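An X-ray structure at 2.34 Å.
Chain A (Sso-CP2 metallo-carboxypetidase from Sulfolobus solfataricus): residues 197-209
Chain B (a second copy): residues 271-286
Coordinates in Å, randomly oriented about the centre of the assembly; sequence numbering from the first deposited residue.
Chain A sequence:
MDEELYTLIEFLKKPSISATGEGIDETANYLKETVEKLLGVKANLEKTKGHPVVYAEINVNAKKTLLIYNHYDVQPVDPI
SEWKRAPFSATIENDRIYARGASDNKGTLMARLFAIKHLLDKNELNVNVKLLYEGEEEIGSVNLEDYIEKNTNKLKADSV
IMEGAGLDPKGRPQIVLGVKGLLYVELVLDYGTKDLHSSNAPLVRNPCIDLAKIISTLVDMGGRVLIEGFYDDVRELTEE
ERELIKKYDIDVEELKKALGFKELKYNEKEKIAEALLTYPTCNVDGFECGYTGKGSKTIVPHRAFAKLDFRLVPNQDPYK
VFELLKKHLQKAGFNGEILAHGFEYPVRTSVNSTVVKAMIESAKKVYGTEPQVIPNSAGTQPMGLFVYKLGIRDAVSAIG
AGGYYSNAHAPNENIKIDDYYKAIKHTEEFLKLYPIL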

# COMPACT_ATOMS: atom_id res chain seq x y z
N HIS A 197 -7.18 8.52 -16.49
CA HIS A 197 -5.90 8.94 -17.04
C HIS A 197 -5.46 10.17 -16.26
O HIS A 197 -6.23 11.12 -16.11
CB HIS A 197 -6.05 9.24 -18.53
CG HIS A 197 -4.76 9.48 -19.25
ND1 HIS A 197 -3.59 9.84 -18.61
CD2 HIS A 197 -4.45 9.42 -20.57
CE1 HIS A 197 -2.63 9.99 -19.50
NE2 HIS A 197 -3.12 9.74 -20.70
N SER A 198 -4.23 10.15 -15.74
CA SER A 198 -3.71 11.25 -14.92
C SER A 198 -3.74 12.60 -15.64
O SER A 198 -3.63 13.64 -15.00
CB SER A 198 -2.30 10.94 -14.42
OG SER A 198 -1.34 11.11 -15.45
N SER A 199 -3.89 12.57 -16.96
CA SER A 199 -4.03 13.81 -17.73
C SER A 199 -5.26 14.61 -17.29
O SER A 199 -5.35 15.81 -17.54
CB SER A 199 -4.11 13.50 -19.23
OG SER A 199 -5.24 12.69 -19.51
N ASN A 200 -6.20 13.94 -16.62
CA ASN A 200 -7.38 14.60 -16.07
C ASN A 200 -7.17 15.20 -14.68
O ASN A 200 -8.09 15.79 -14.11
CB ASN A 200 -8.55 13.62 -16.02
CG ASN A 200 -9.01 13.18 -17.39
OD1 ASN A 200 -9.72 13.91 -18.08
ND2 ASN A 200 -8.61 11.98 -17.79
N ALA A 201 -5.97 15.05 -14.14
CA ALA A 201 -5.68 15.45 -12.75
C ALA A 201 -6.15 16.86 -12.37
O ALA A 201 -6.58 17.08 -11.24
CB ALA A 201 -4.19 15.29 -12.45
N PRO A 202 -6.06 17.82 -13.30
CA PRO A 202 -6.50 19.17 -12.93
C PRO A 202 -8.01 19.29 -12.67
O PRO A 202 -8.44 20.26 -12.05
CB PRO A 202 -6.11 20.03 -14.14
CG PRO A 202 -5.04 19.25 -14.83
CD PRO A 202 -5.39 17.81 -14.62
N LEU A 203 -8.79 18.31 -13.12
CA LEU A 203 -10.25 18.38 -13.05
C LEU A 203 -10.84 17.74 -11.79
O LEU A 203 -12.00 18.00 -11.45
CB LEU A 203 -10.87 17.71 -14.27
CG LEU A 203 -10.44 18.22 -15.65
CD1 LEU A 203 -11.29 17.56 -16.73
CD2 LEU A 203 -10.54 19.74 -15.74
N VAL A 204 -10.06 16.92 -11.10
CA VAL A 204 -10.58 16.13 -9.98
C VAL A 204 -9.67 16.14 -8.77
O VAL A 204 -8.49 16.50 -8.85
CB VAL A 204 -10.79 14.66 -10.40
CG1 VAL A 204 -11.86 14.57 -11.48
CG2 VAL A 204 -9.48 14.05 -10.88
N ARG A 205 -10.23 15.73 -7.63
CA ARG A 205 -9.44 15.47 -6.44
C ARG A 205 -8.82 14.09 -6.56
O ARG A 205 -9.40 13.18 -7.15
CB ARG A 205 -10.32 15.54 -5.19
CG ARG A 205 -10.94 16.90 -4.92
CD ARG A 205 -11.34 17.04 -3.47
NE ARG A 205 -10.18 17.05 -2.58
CZ ARG A 205 -9.50 18.14 -2.24
NH1 ARG A 205 -9.87 19.33 -2.69
NH2 ARG A 205 -8.46 18.04 -1.43
N ASN A 206 -7.62 13.94 -6.01
CA ASN A 206 -6.93 12.66 -5.99
C ASN A 206 -7.06 12.07 -4.58
O ASN A 206 -6.73 12.73 -3.60
CB ASN A 206 -5.47 12.86 -6.41
CG ASN A 206 -4.63 11.59 -6.32
OD1 ASN A 206 -4.53 10.97 -5.26
ND2 ASN A 206 -4.02 11.22 -7.43
N PRO A 207 -7.57 10.83 -4.46
CA PRO A 207 -7.81 10.26 -3.13
C PRO A 207 -6.52 9.87 -2.39
O PRO A 207 -6.51 9.92 -1.16
CB PRO A 207 -8.65 9.02 -3.43
CG PRO A 207 -8.23 8.61 -4.80
CD PRO A 207 -7.96 9.89 -5.53
N CYS A 208 -5.47 9.50 -3.12
CA CYS A 208 -4.18 9.19 -2.48
C CYS A 208 -3.67 10.38 -1.68
O CYS A 208 -3.35 10.25 -0.49
CB CYS A 208 -3.11 8.84 -3.52
SG CYS A 208 -3.62 7.64 -4.73
N ILE A 209 -3.59 11.53 -2.33
CA ILE A 209 -3.05 12.72 -1.69
C ILE A 209 -3.96 13.16 -0.54
O ILE A 209 -3.47 13.52 0.53
CB ILE A 209 -2.84 13.89 -2.71
CG1 ILE A 209 -2.23 15.11 -2.03
CG2 ILE A 209 -4.14 14.28 -3.37
CD1 ILE A 209 -0.83 14.88 -1.54
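Chain B (271-286) KIAEALLTYPTCNVDG

The polar anchor of this contact is N206(A), whose amide side chain serves both chains at once. Its ND2 donates to the backbone O of V284(B) at 2.9 Å and to the side-chain OD1 of N283(B) at 3.0 Å, so both amide hydrogens of N206(A) are directed at chain B. Its OD1, meanwhile, caps the helix that begins just after it: it accepts from I209(A) N at 3.1 Å and, weakly, from C208(A) N at 2.8 Å. Asparagine suits such a place because its short side chain carries an acceptor and a two-hydrogen donor on one planar group.

A water adds a second polar link. Water 1 donates to S198(A) O at 3.1 Å and accepts from T281(B) OG1 at 3.0 Å, joining the short 3-10 segment of chain A to the extended part of chain B. Close by, S198(A) points its CA-to-CB bond toward chain B, and its CB lies 3.5 Å from N283(B) ND2.

Chain B approaches in two forms. Residues 271-278 end a helix, Y279(B) is the first to leave helical phi/psi, and an extended segment then leads into the strand that includes 283-286. Chain A begins with a 3-10 turn at 198-200, continues through 201-203 with helical phi/psi but without the regular bonds, and enters a new helix at P207(A). The register shows how they meet: P202(A) faces A275(B), with CA atoms 5.7 Å apart; A201(A) lies nearest N283(B), and C208(A) nearest V284(B), each with a CA separation of 6.6 Å. Chain A thus touches both the helix and the strand of chain B, running broadly against the helix from S199(A) to L203(A), then in broadly the same direction as the segment from T281(B) to G286(B).

P202(A) fills the corner between these elements. Its CB is 3.4 Å from A275(B) O and 4.0 Å from A275(B) CB, while its CG lies 3.5 Å from T281(B) CG2. The small alanine lets the backbones come close, and the compact proline ring presents an apolar surface to helix and extended segment alike. L203(A) extends the packing along the helix: its CA-to-CB bond points sideways, but its end comes nearer, placing CD2 3.9 Å from I272(B) CG2 and 4.0 Å from L276(B) CB. L276(B) reaches back in the same manner, its CD1 3.4 Å from S199(A) O. Beside the asparagine anchor, C208(A) CB packs 3.6 Å from V284(B) CG1, an apolar contact next to the polar one.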

# COMPACT_ATOMS: atom_id res chain seq x y z
N LYS B 271 -13.71 27.06 -17.55
CA LYS B 271 -12.81 26.71 -16.47
C LYS B 271 -12.19 25.33 -16.70
O LYS B 271 -10.99 25.13 -16.49
CB LYS B 271 -13.56 26.73 -15.14
CG LYS B 271 -12.66 26.78 -13.92
CD LYS B 271 -12.12 28.18 -13.68
CE LYS B 271 -10.83 28.16 -12.88
NZ LYS B 271 -10.32 29.53 -12.61
N ILE B 272 -13.01 24.37 -17.12
CA ILE B 272 -12.54 23.01 -17.35
C ILE B 272 -11.50 22.97 -18.47
O ILE B 272 -10.48 22.30 -18.35
CB ILE B 272 -13.72 22.06 -17.68
CG1 ILE B 272 -14.47 21.70 -16.40
CG2 ILE B 272 -13.23 20.78 -18.38
CD1 ILE B 272 -15.71 20.86 -16.60
N ALA B 273 -11.78 23.68 -19.56
CA ALA B 273 -10.86 23.72 -20.69
C ALA B 273 -9.53 24.31 -20.25
O ALA B 273 -8.46 23.79 -20.59
CB ALA B 273 -11.46 24.55 -21.82
N GLU B 274 -9.59 25.39 -19.49
CA GLU B 274 -8.40 26.08 -19.03
C GLU B 274 -7.55 25.17 -18.15
O GLU B 274 -6.35 25.03 -18.37
CB GLU B 274 -8.79 27.35 -18.28
CG GLU B 274 -7.65 28.35 -18.12
CD GLU B 274 -8.13 29.68 -17.59
OE1 GLU B 274 -9.18 30.17 -18.05
OE2 GLU B 274 -7.45 30.25 -16.71
N ALA B 275 -8.17 24.53 -17.17
CA ALA B 275 -7.44 23.68 -16.23
C ALA B 275 -6.85 22.46 -16.93
O ALA B 275 -5.68 22.12 -16.74
CB ALA B 275 -8.34 23.25 -15.09
N LEU B 276 -7.66 21.81 -17.75
CA LEU B 276 -7.27 20.57 -18.40
C LEU B 276 -6.07 20.75 -19.34
O LEU B 276 -5.23 19.86 -19.46
CB LEU B 276 -8.45 20.00 -19.18
CG LEU B 276 -8.22 18.70 -19.96
CD1 LEU B 276 -7.80 17.57 -19.03
CD2 LEU B 276 -9.47 18.33 -20.75
N LEU B 277 -5.98 21.92 -19.98
CA LEU B 277 -4.98 22.14 -21.03
C LEU B 277 -3.83 23.07 -20.62
O LEU B 277 -2.77 23.05 -21.25
CB LEU B 277 -5.67 22.69 -22.28
CG LEU B 277 -6.85 21.87 -22.82
CD1 LEU B 277 -7.37 22.48 -24.11
CD2 LEU B 277 -6.46 20.41 -23.04
N THR B 278 -4.03 23.86 -19.57
CA THR B 278 -3.09 24.93 -19.22
C THR B 278 -2.40 24.71 -17.87
O THR B 278 -1.32 25.26 -17.63
CB THR B 278 -3.81 26.30 -19.20
OG1 THR B 278 -4.53 26.48 -20.43
CG2 THR B 278 -2.84 27.45 -19.03
N TYR B 279 -3.00 23.92 -16.98
CA TYR B 279 -2.45 23.75 -15.64
C TYR B 279 -1.42 22.63 -15.58
O TYR B 279 -1.70 21.50 -16.00
CB TYR B 279 -3.55 23.44 -14.62
CG TYR B 279 -4.54 24.57 -14.37
CD1 TYR B 279 -4.45 25.77 -15.07
CD2 TYR B 279 -5.55 24.43 -13.43
CE1 TYR B 279 -5.36 26.79 -14.85
CE2 TYR B 279 -6.46 25.45 -13.20
CZ TYR B 279 -6.36 26.62 -13.91
OH TYR B 279 -7.26 27.63 -13.68
N PRO B 280 -0.22 22.93 -15.07
CA PRO B 280 0.68 21.81 -14.77
C PRO B 280 0.19 21.08 -13.52
O PRO B 280 -0.60 21.66 -12.77
CB PRO B 280 2.02 22.49 -14.52
CG PRO B 280 1.66 23.85 -14.04
CD PRO B 280 0.42 24.23 -14.80
N THR B 281 0.65 19.85 -13.29
CA THR B 281 0.15 19.04 -12.19
C THR B 281 1.25 18.35 -11.40
O THR B 281 2.39 18.22 -11.85
CB THR B 281 -0.76 17.91 -12.70
OG1 THR B 281 0.02 16.97 -13.45
CG2 THR B 281 -1.87 18.47 -13.57
N CYS B 282 0.88 17.90 -10.20
CA CYS B 282 1.69 16.98 -9.42
C CYS B 282 0.74 15.90 -8.90
O CYS B 282 0.05 16.09 -7.90
CB CYS B 282 2.38 17.68 -8.26
SG CYS B 282 3.21 16.54 -7.13
N ASN B 283 0.70 14.78 -9.61
CA ASN B 283 -0.28 13.74 -9.36
C ASN B 283 0.36 12.48 -8.79
O ASN B 283 1.43 12.06 -9.24
CB ASN B 283 -1.01 13.40 -10.66
CG ASN B 283 -1.97 12.24 -10.51
OD1 ASN B 283 -3.06 12.39 -9.97
ND2 ASN B 283 -1.57 11.08 -11.01
N VAL B 284 -0.31 11.90 -7.80
CA VAL B 284 0.11 10.62 -7.24
C VAL B 284 -0.59 9.51 -7.98
O VAL B 284 -1.81 9.38 -7.93
CB VAL B 284 -0.24 10.52 -5.74
CG1 VAL B 284 0.11 9.14 -5.20
CG2 VAL B 284 0.48 11.60 -4.96
N ASP B 285 0.19 8.69 -8.67
CA ASP B 285 -0.33 7.56 -9.41
C ASP B 285 -0.44 6.33 -8.52
O ASP B 285 -1.21 5.41 -8.81
CB ASP B 285 0.60 7.23 -10.58
CG ASP B 285 0.87 8.44 -11.44
OD1 ASP B 285 -0.01 8.80 -12.24
OD2 ASP B 285 1.97 9.03 -11.30
N GLY B 286 0.33 6.31 -7.44
CA GLY B 286 0.38 5.13 -6.60
C GLY B 286 1.07 5.38 -5.27
O GLY B 286 1.96 6.22 -5.16
O HOH W 1 -0.85 14.16 -13.82